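Local coordinates for hypothetical protein AGR_L_1239 (Agrobacterium tumefaciens str. C58, PDB 1VQS) that is of unknown function but belongs to the NIPSNAP family and adopts a ferredoxin-like fold, within the dimeric alpha-beta barrel superfamily, at residues G25-P28 and A29-V33; A68-S71 and L72-A76; R81-D85 and P86-S90. One frame throughout, in Å; residues are numbered along the deposited sequence. Where two conformers were deposited one is given.

Contact 1: residues G25-P28 and A29-V33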
loop_
_atom_site.group_PDB
_atom_site.type_symbol
_atom_site.label_atom_id
_atom_site.label_comp_id
_atom_site.label_asym_id
_atom_site.label_seq_id
_atom_site.Cartn_x
_atom_site.Cartn_y
_atom_site.Cartn_z
ATOM N N GLY B 25 -6.255 19.802 2.883
ATOM C CA GLY B 25 -6.691 21.155 2.601
ATOM C C GLY B 25 -5.580 22.168 2.443
ATOM O O GLY B 25 -5.849 23.356 2.277
ATOM N N ALA B 26 -4.329 21.716 2.511
ATOM C CA ALA B 26 -3.184 22.623 2.482
ATOM C C ALA B 26 -2.708 23.072 1.103
ATOM O O ALA B 26 -1.808 23.902 1.025
ATOM C CB ALA B 26 -2.031 21.990 3.211
ATOM N N ILE B 27 -3.256 22.525 0.017
ATOM C CA ILE B 27 -2.744 22.880 -1.321
ATOM C C ILE B 27 -2.712 24.394 -1.581
ATOM O O ILE B 27 -1.673 24.921 -1.970
ATOM C CB ILE B 27 -3.455 22.121 -2.455
ATOM C CG1 ILE B 27 -2.953 20.671 -2.540
ATOM C CG2 ILE B 27 -3.151 22.768 -3.836
ATOM C CD1 ILE B 27 -3.697 19.821 -3.575
ATOM N N PRO B 28 -3.819 25.101 -1.350
ATOM C CA PRO B 28 -3.760 26.550 -1.643
ATOM C C PRO B 28 -2.692 27.291 -0.835
ATOM O O PRO B 28 -1.968 28.116 -1.420
ATOM C CB PRO B 28 -5.170 27.050 -1.303
ATOM C CG PRO B 28 -6.049 25.825 -1.427
ATOM C CD PRO B 28 -5.171 24.677 -0.957
ATOM N N ALA B 29 -2.571 27.017 0.461
ATOM C CA ALA B 29 -1.513 27.663 1.262
ATOM C C ALA B 29 -0.107 27.331 0.802
ATOM O O ALA B 29 0.784 28.195 0.746
ATOM C CB ALA B 29 -1.676 27.337 2.737
ATOM N N TYR B 30 0.090 26.064 0.460
ATOM C CA TYR B 30 1.368 25.577 -0.026
ATOM C C TYR B 30 1.756 26.274 -1.322
ATOM O O TYR B 30 2.878 26.783 -1.478
ATOM C CB TYR B 30 1.297 24.050 -0.199
ATOM C CG TYR B 30 2.518 23.422 -0.788
ATOM C CD1 TYR B 30 2.682 23.358 -2.170
ATOM C CD2 TYR B 30 3.492 22.819 0.005
ATOM C CE1 TYR B 30 3.803 22.769 -2.731
ATOM C CE2 TYR B 30 4.623 22.233 -0.564
ATOM C CZ TYR B 30 4.774 22.221 -1.930
ATOM O OH TYR B 30 5.887 21.637 -2.506
ATOM N N LEU B 31 0.841 26.280 -2.280
ATOM C CA LEU B 31 1.171 26.864 -3.581
ATOM C C LEU B 31 1.434 28.355 -3.476
ATOM O O LEU B 31 2.294 28.891 -4.194
ATOM C CB LEU B 31 0.066 26.604 -4.589
ATOM C CG LEU B 31 -0.060 25.138 -5.001
ATOM C CD1 LEU B 31 -1.296 25.010 -5.882
ATOM C CD2 LEU B 31 1.171 24.644 -5.735
ATOM N N LYS B 32 0.714 29.021 -2.577
ATOM C CA LYS B 32 0.911 30.459 -2.395
ATOM C C LYS B 32 2.327 30.761 -1.921
ATOM O O LYS B 32 3.026 31.576 -2.507
ATOM C CB LYS B 32 -0.116 31.039 -1.434
ATOM C CG LYS B 32 0.097 32.536 -1.169
ATOM C CD LYS B 32 -0.809 33.057 -0.056
ATOM C CE LYS B 32 -2.272 33.158 -0.490
ATOM N NZ LYS B 32 -2.535 34.363 -1.335
ATOM N N VAL B 33 2.743 30.101 -0.848
ATOM C CA VAL B 33 4.037 30.413 -0.253
ATOM C C VAL B 33 5.194 29.911 -1.135
ATOM O O VAL B 33 6.231 30.558 -1.232
ATOM C CB VAL B 33 4.122 29.912 1.210
ATOM C CG1 VAL B 33 4.343 28.421 1.269
ATOM C CG2 VAL B 33 5.224 30.645 1.972
HETATM O O HOH W 1 -4.606 25.858 2.316
#
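Leu31 N donates to Ile27 O over 2.9 Å in a nearly straight bond, and Leu31 CG rests 3.4 Å from Ile27 O, the same oxygen. One helical turn apart, the two side chains lie side by side and point the same way. In the modelled conformer of Ile27, one of two, CG2 stands anti to the backbone N, beside the carbonyl carbon, and meets Leu31 CD1 at 3.6 Å; this branch contact is therefore less certain than the backbone bond. Ala26 O takes Tyr30 N in the same manner, and Tyr30 CB sits close against that carbonyl oxygen. This is the N-terminal end of helix 27-46, the first of the helices packed on the antiparallel sheet of the ferredoxin-like fold. Ile27 and Leu31 both reach Phe54 of strand 48-55, and Tyr30 runs inward with CG anti to its backbone N (chi1 176°), placing its hydroxyl in a hydrogen bond with Tyr52 OH. The other side of the turn is looser and wetter. Pro28, Ala29 and Lys32 are exposed there, although His7 from the expression tag of a neighbouring subunit packs on Pro28, Ile27 and Leu31, and an MPD molecule, probably from the crystallisation liquor, sits about 3 Å from the Ala29 side chain. Lys32 N reaches Pro28 O at 3.1 Å, the donor tilted 26° from the carbonyl plane. A water joins loop to helix by donating to Gly25 O at 2.8 Å and accepting from Ala29 N at 3.0 Å, supplying a first-turn amide with a partner.

Contact 2: residues A68-S71 and L72-A76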
loop_
_atom_site.group_PDB
_atom_site.type_symbol
_atom_site.label_atom_id
_atom_site.label_comp_id
_atom_site.label_asym_id
_atom_site.label_seq_id
_atom_site.Cartn_x
_atom_site.Cartn_y
_atom_site.Cartn_z
ATOM N N ALA B 68 14.854 18.183 -14.249
ATOM C CA ALA B 68 15.768 17.498 -15.195
ATOM C C ALA B 68 17.196 17.794 -14.807
ATOM O O ALA B 68 17.512 18.945 -14.501
ATOM C CB ALA B 68 15.550 18.005 -16.604
ATOM N N PHE B 69 18.044 16.756 -14.850
ATOM C CA PHE B 69 19.483 16.863 -14.531
ATOM C C PHE B 69 20.332 16.172 -15.584
ATOM O O PHE B 69 19.919 15.144 -16.137
ATOM C CB PHE B 69 19.762 16.203 -13.177
ATOM C CG PHE B 69 19.027 16.834 -12.035
ATOM C CD1 PHE B 69 19.475 18.020 -11.511
ATOM C CD2 PHE B 69 17.901 16.254 -11.484
ATOM C CE1 PHE B 69 18.805 18.633 -10.454
ATOM C CE2 PHE B 69 17.227 16.864 -10.441
ATOM C CZ PHE B 69 17.690 18.048 -9.914
ATOM N N SER B 70 21.525 16.691 -15.847
ATOM C CA SER B 70 22.374 16.072 -16.861
ATOM C C SER B 70 23.087 14.832 -16.339
ATOM O O SER B 70 23.516 13.979 -17.134
ATOM C CB SER B 70 23.417 17.063 -17.390
ATOM O OG SER B 70 24.111 17.642 -16.318
ATOM N N SER B 71 23.238 14.758 -15.015
ATOM C CA SER B 71 23.798 13.591 -14.359
ATOM C C SER B 71 23.387 13.569 -12.924
ATOM O O SER B 71 23.015 14.609 -12.371
ATOM C CB SER B 71 25.318 13.592 -14.423
ATOM O OG SER B 71 25.917 14.580 -13.603
ATOM N N LEU B 72 23.448 12.391 -12.306
ATOM C CA LEU B 72 23.086 12.294 -10.928
ATOM C C LEU B 72 24.138 12.873 -10.007
ATOM O O LEU B 72 23.785 13.321 -8.912
ATOM C CB LEU B 72 22.707 10.865 -10.535
ATOM C CG LEU B 72 21.474 10.359 -11.313
ATOM C CD1 LEU B 72 21.109 8.943 -10.899
ATOM C CD2 LEU B 72 20.261 11.242 -11.147
ATOM N N ASP B 73 25.394 12.889 -10.417
ATOM C CA ASP B 73 26.392 13.564 -9.577
ATOM C C ASP B 73 26.156 15.075 -9.577
ATOM O O ASP B 73 26.331 15.745 -8.545
ATOM C CB ASP B 73 27.827 13.226 -9.971
ATOM C CG ASP B 73 28.199 11.759 -9.652
ATOM O OD1 ASP B 73 27.323 11.014 -9.214
ATOM O OD2 ASP B 73 29.361 11.382 -9.874
ATOM N N ASP B 74 25.746 15.621 -10.721
ATOM C CA ASP B 74 25.406 17.033 -10.779
ATOM C C ASP B 74 24.162 17.313 -9.947
ATOM O O ASP B 74 24.102 18.305 -9.205
ATOM C CB ASP B 74 25.222 17.520 -12.218
ATOM C CG ASP B 74 25.106 19.046 -12.298
ATOM O OD1 ASP B 74 25.984 19.757 -11.779
ATOM O OD2 ASP B 74 24.116 19.512 -12.848
ATOM N N ARG B 75 23.162 16.442 -10.036
ATOM C CA ARG B 75 22.006 16.583 -9.147
ATOM C C ARG B 75 22.457 16.668 -7.692
ATOM O O ARG B 75 21.978 17.475 -6.916
ATOM C CB ARG B 75 21.046 15.397 -9.306
ATOM C CG ARG B 75 19.949 15.334 -8.256
ATOM C CD ARG B 75 19.097 14.068 -8.429
ATOM N NE ARG B 75 18.069 14.111 -7.401
ATOM C CZ ARG B 75 18.251 13.803 -6.122
ATOM N NH1 ARG B 75 19.396 13.279 -5.712
ATOM N NH2 ARG B 75 17.264 13.977 -5.263
ATOM N N ALA B 76 23.345 15.760 -7.314
ATOM C CA ALA B 76 23.785 15.717 -5.920
ATOM C C ALA B 76 24.451 17.029 -5.485
ATOM O O ALA B 76 24.198 17.539 -4.397
ATOM C CB ALA B 76 24.725 14.558 -5.712
HETATM O O HOH W 2 22.013 18.887 -14.196
#
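Asp74 OD2 is gripped by two partners, a water and Arg78. The water donates to it at 2.6 Å while accepting from Ser70 N at 2.8 Å, which ties the loop just after strand 62-69 to the first turn of the helix, and Arg78 forms a salt bridge with the same oxygen. Ser71 supplies the cap itself: with chi1 at 71°, OG lies between its own backbone N and carbonyl carbon and faces the helix, where it accepts from Asp74 N at 3.1 Å. Ser71 O meanwhile receives Arg75 N at 3.0 Å, the first of the regular helical bonds. Beneath this polar turn, Arg75 lays its aliphatic chain over one face of the Phe69 ring. Arg75 CB stands 3.8 Å from the ring centroid, 15° off the normal, in a CH-pi contact, and the extended chain carries CG and CD on past Phe69 CE2. The guanidinium plane is turned 82° from the ring; its NE goes to Glu16 and its NH1 to Glu56 of a fourth subunit, both as salt bridges. Asp73 OD2 also accepts from Ser71 OG of a third subunit. With the Phe69-Arg75 packing beside it, Ser71 is the N-cap of helix 72-84, at a strand-to-helix junction of the ferredoxin-like fold.

Contact 3: residues R81-D85 and P86-S90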
loop_
_atom_site.group_PDB
_atom_site.type_symbol
_atom_site.label_atom_id
_atom_site.label_comp_id
_atom_site.label_asym_id
_atom_site.label_seq_id
_atom_site.Cartn_x
_atom_site.Cartn_y
_atom_site.Cartn_z
ATOM N N ARG B 81 24.003 22.245 -2.478
ATOM C CA ARG B 81 24.022 23.703 -2.425
ATOM C C ARG B 81 22.667 24.274 -1.983
ATOM O O ARG B 81 22.593 25.236 -1.196
ATOM C CB ARG B 81 24.447 24.291 -3.773
ATOM C CG ARG B 81 25.910 24.034 -4.050
ATOM C CD ARG B 81 26.472 24.863 -5.181
ATOM N NE ARG B 81 25.803 24.586 -6.448
ATOM C CZ ARG B 81 26.234 23.750 -7.396
ATOM N NH1 ARG B 81 27.350 23.060 -7.246
ATOM N NH2 ARG B 81 25.519 23.608 -8.502
ATOM N N LEU B 82 21.581 23.672 -2.461
ATOM C CA LEU B 82 20.231 24.058 -2.044
ATOM C C LEU B 82 20.103 23.939 -0.520
ATOM O O LEU B 82 19.688 24.875 0.150
ATOM C CB LEU B 82 19.175 23.176 -2.714
ATOM C CG LEU B 82 17.706 23.375 -2.275
ATOM C CD1 LEU B 82 17.209 24.735 -2.696
ATOM C CD2 LEU B 82 16.810 22.272 -2.843
HETATM N N MSE B 83 20.500 22.784 0.014
HETATM C CA MSE B 83 20.325 22.494 1.445
HETATM C C MSE B 83 21.251 23.289 2.368
HETATM O O MSE B 83 20.974 23.445 3.554
HETATM C CB MSE B 83 20.438 20.978 1.677
HETATM C CG MSE B 83 19.402 20.179 0.902
HETATM SE SE MSE B 83 17.537 20.708 1.259
HETATM C CE MSE B 83 17.657 20.846 3.124
ATOM N N ALA B 84 22.332 23.805 1.833
ATOM C CA ALA B 84 23.277 24.630 2.578
ATOM C C ALA B 84 22.885 26.114 2.557
ATOM O O ALA B 84 23.452 26.910 3.300
ATOM C CB ALA B 84 24.676 24.471 2.010
ATOM N N ASP B 85 21.980 26.499 1.651
ATOM C CA ASP B 85 21.616 27.927 1.508
ATOM C C ASP B 85 20.671 28.375 2.628
ATOM O O ASP B 85 19.554 27.886 2.699
ATOM C CB ASP B 85 20.937 28.151 0.168
ATOM C CG ASP B 85 20.621 29.592 -0.121
ATOM O OD1 ASP B 85 20.853 30.470 0.714
ATOM O OD2 ASP B 85 20.146 29.855 -1.250
ATOM N N PRO B 86 21.127 29.307 3.488
ATOM C CA PRO B 86 20.218 29.756 4.544
ATOM C C PRO B 86 18.929 30.405 4.024
ATOM O O PRO B 86 17.935 30.453 4.738
ATOM C CB PRO B 86 21.047 30.758 5.346
ATOM C CG PRO B 86 22.131 31.188 4.462
ATOM C CD PRO B 86 22.427 30.004 3.563
ATOM N N ARG B 87 18.939 30.898 2.785
ATOM C CA ARG B 87 17.712 31.445 2.195
ATOM C C ARG B 87 16.685 30.339 1.954
ATOM O O ARG B 87 15.478 30.574 2.001
ATOM C CB ARG B 87 18.031 32.187 0.904
ATOM C CG ARG B 87 18.895 33.399 1.134
ATOM C CD ARG B 87 19.185 34.160 -0.180
ATOM N NE ARG B 87 18.012 34.909 -0.619
ATOM C CZ ARG B 87 17.609 35.036 -1.881
ATOM N NH1 ARG B 87 18.239 34.423 -2.859
ATOM N NH2 ARG B 87 16.537 35.765 -2.154
ATOM N N TRP B 88 17.154 29.143 1.659
ATOM C CA TRP B 88 16.262 28.001 1.502
ATOM C C TRP B 88 15.886 27.401 2.852
ATOM O O TRP B 88 14.736 27.053 3.060
ATOM C CB TRP B 88 16.895 26.920 0.632
ATOM C CG TRP B 88 16.013 25.719 0.370
ATOM C CD1 TRP B 88 16.224 24.441 0.805
ATOM C CD2 TRP B 88 14.784 25.703 -0.358
ATOM N NE1 TRP B 88 15.218 23.629 0.349
ATOM C CE2 TRP B 88 14.312 24.387 -0.344
ATOM C CE3 TRP B 88 14.033 26.688 -1.009
ATOM C CZ2 TRP B 88 13.131 24.012 -0.993
ATOM C CZ3 TRP B 88 12.873 26.318 -1.648
ATOM C CH2 TRP B 88 12.430 24.992 -1.622
ATOM N N LEU B 89 16.841 27.294 3.785
ATOM C CA LEU B 89 16.552 26.750 5.112
ATOM C C LEU B 89 15.566 27.629 5.862
ATOM O O LEU B 89 14.800 27.125 6.697
ATOM C CB LEU B 89 17.834 26.580 5.898
ATOM C CG LEU B 89 18.841 25.597 5.296
ATOM C CD1 LEU B 89 20.160 25.682 6.024
ATOM C CD2 LEU B 89 18.321 24.179 5.397
ATOM N N SER B 90 15.560 28.923 5.576
ATOM C CA SER B 90 14.578 29.835 6.210
ATOM C C SER B 90 13.215 29.752 5.523
ATOM O O SER B 90 12.205 30.175 6.101
ATOM C CB SER B 90 15.069 31.266 6.296
ATOM O OG SER B 90 15.402 31.783 5.040
HETATM O O HOH W 3 20.188 32.159 -2.685
#
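With CG anti to the backbone N in both residues, Leu82 (chi1 175°) and Trp88 (chi1 -178°) bring Leu82 CD1 over the indole face, the side chains crossing obliquely. Leu82 CD1 sits 3.4 Å from the centroid of the five-membered ring and 10° off its normal, a close CH-pi contact. Met83, a selenomethionine bent at chi2 and chi3, approaches the edge of the same ring instead: its SE is 3.8 Å from Trp88 NE1, a Met-aromatic contact. The backbone between them is a helix-to-helix junction, in which Asp85 follows helix 72-84 directly and serves as N-cap of the short helix 86-89. Arg87 N donates to Asp85 OD1 at 2.9 Å, reaching it from above the carboxylate plane. Asp85 O accepts twice: Leu89 N comes in the carbonyl plane at 3.0 Å, whereas Trp88 N, at 2.9 Å, stands well above that plane and makes a more bent bond. Asp85 OD2 is shared by His45 of helix 27-46 and a water at 2.7 Å, which in turn accepts from Arg87 NH1 at the edge of the guanidinium. Gln42 and Leu46, also of helix 27-46, touch Trp88 and Leu82 respectively.

In the fold
The three contacts follow one another along the chain and mark places where helices begin or hand over. Contact 1 opens helix 27-46, contact 2 leads from strand 62-69 into helix 72-84, and contact 3 joins the far end of that helix to helix 86-89. Contacts 1 and 2 lie on opposite sides of the chain's centre, their own centres 28 Å apart; contacts 2 and 3, sharing helix 72-84, are 18 Å apart between centres, and contacts 1 and 3 are 21 Å apart. None touches another. Helix 27-46 runs from contact 1 to the helix junction of contact 3, which it meets near its C-terminal end. Contacts 1 and 2 also meet other subunits.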